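Local coordinates for protein Eag-like K[+] channel (Drosophila melanogaster, PDB 4HP4) that probably forms a voltage-gated potassium channel that lets potassium ions cross the membrane, this piece being its cytoplasmic N-terminal PAS domain, at residues Asp10-Ala13 / Thr14-Asp17. Sequence-based numbering, arbitrary orientation.
Sequences DTIA and TRFD
T14 grips the carbonyl of D10 twice, one turn back in the helix. Its N donates to D10 O over 3.0 Å in an i to i+4 bond close to straight (160°), while its OG1 donates to the same oxygen, also at 3.0 Å, from the opposite face of the carbonyl plane. With OG1 beside the backbone N (chi1 -69°), the hydroxyl is turned back along the helix, the posture in which threonine can share a carbonyl with its own amide; the same OG1 also hydrogen-bonds a glycerol, probably from the crystallisation liquor. At R15 the bonding slackens: its N donates to T11 O over 3.3 Å at an N-H...O angle of only 137°, and makes only a weak bond to I12 O. Its long aliphatic chain suits this exposed flank, since CG rests on T11 O at 3.2 Å and CD passes I12 CD1 at 4.1 Å, where the two side chains cross. Helix 8-15 precedes the antiparallel sheet of the PAS fold; I12 and A13 on its inner side lie against L25 of strand 23-27. F16 N reaches back only three residues to A13 O (3.1 Å), the spacing of a tighter, 3-10-like turn, and comes in from above the carbonyl plane. The F16 ring turns an edge to the I12 carbonyl, CD2 standing 3.4 Å from I12 O, and CE2 grazes I12 CG2; the large flat side chain lies beside this turn and also meets the ring of F23. D17 N likewise bonds back to T14 O, and its side chain suits the open, polar side: a water donates to both A13 O and D17 OD2, bridging the carboxylate to the turn at A13-F16.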
loop_
_atom_site.group_PDB
_atom_site.type_symbol
_atom_site.label_atom_id
_atom_site.label_comp_id
_atom_site.label_asym_id
_atom_site.label_seq_id
_atom_site.Cartn_x
_atom_site.Cartn_y
_atom_site.Cartn_z
ATOM N N ASP A 10 6.119 10.630 9.227
ATOM C CA ASP A 10 7.494 10.314 9.603
ATOM C C ASP A 10 7.534 9.232 10.675
ATOM O O ASP A 10 8.313 8.281 10.585
ATOM C CB ASP A 10 8.209 11.560 10.128
ATOM C CG ASP A 10 8.453 12.595 9.048
ATOM O OD1 ASP A 10 8.279 12.265 7.857
ATOM O OD2 ASP A 10 8.826 13.736 9.396
ATOM N N THR A 11 6.697 9.391 11.695
ATOM C CA THR A 11 6.667 8.464 12.821
ATOM C C THR A 11 6.402 7.032 12.365
ATOM O O THR A 11 7.107 6.109 12.769
ATOM C CB THR A 11 5.599 8.868 13.862
ATOM O OG1 THR A 11 5.965 10.113 14.469
ATOM C CG2 THR A 11 5.477 7.812 14.952
ATOM N N ILE A 12 5.392 6.849 11.519
ATOM C CA ILE A 12 4.998 5.509 11.098
ATOM C C ILE A 12 6.070 4.872 10.219
ATOM O O ILE A 12 6.431 3.715 10.413
ATOM C CB ILE A 12 3.654 5.517 10.342
ATOM C CG1 ILE A 12 2.540 6.087 11.225
ATOM C CG2 ILE A 12 3.289 4.109 9.888
ATOM C CD1 ILE A 12 2.250 5.272 12.452
ATOM N N ALA A 13 6.579 5.627 9.253
ATOM C CA ALA A 13 7.630 5.126 8.375
ATOM C C ALA A 13 8.821 4.648 9.197
ATOM O O ALA A 13 9.349 3.561 8.971
ATOM C CB ALA A 13 8.065 6.206 7.393
ATOM N N THR A 14 9.230 5.469 10.156
ATOM C CA THR A 14 10.410 5.188 10.964
ATOM C C THR A 14 10.276 3.883 11.755
ATOM O O THR A 14 11.269 3.200 12.006
ATOM C CB THR A 14 10.695 6.357 11.931
ATOM O OG1 THR A 14 11.128 7.502 11.183
ATOM C CG2 THR A 14 11.768 5.987 12.944
ATOM N N ARG A 15 9.052 3.533 12.141
ATOM C CA ARG A 15 8.821 2.325 12.934
ATOM C C ARG A 15 9.380 1.081 12.250
ATOM O O ARG A 15 9.712 0.095 12.912
ATOM C CB ARG A 15 7.326 2.125 13.192
ATOM C CG ARG A 15 6.696 3.173 14.087
ATOM C CD ARG A 15 5.182 3.031 14.124
ATOM N NE ARG A 15 4.760 1.827 14.842
ATOM C CZ ARG A 15 4.562 1.759 16.155
ATOM N NH1 ARG A 15 4.750 2.824 16.925
ATOM N NH2 ARG A 15 4.178 0.617 16.707
ATOM N N PHE A 16 9.484 1.131 10.925
ATOM C CA PHE A 16 9.885 -0.033 10.143
ATOM C C PHE A 16 11.343 0.009 9.688
ATOM O O PHE A 16 11.776 -0.857 8.932
ATOM C CB PHE A 16 8.961 -0.191 8.932
ATOM C CG PHE A 16 7.543 -0.532 9.302
ATOM C CD1 PHE A 16 7.162 -1.851 9.494
ATOM C CD2 PHE A 16 6.599 0.466 9.480
ATOM C CE1 PHE A 16 5.864 -2.167 9.849
ATOM C CE2 PHE A 16 5.300 0.154 9.834
ATOM C CZ PHE A 16 4.933 -1.164 10.017
ATOM N N ASP A 17 12.103 0.997 10.154
ATOM C CA ASP A 17 13.504 1.119 9.750
ATOM C C ASP A 17 14.274 -0.174 10.024
ATOM O O ASP A 17 14.249 -0.698 11.137
ATOM C CB ASP A 17 14.192 2.276 10.481
ATOM C CG ASP A 17 13.773 3.639 9.955
ATOM O OD1 ASP A 17 14.102 4.650 10.610
ATOM O OD2 ASP A 17 13.113 3.700 8.896
HETATM O O HOH W 1 11.179 2.325 7.233
#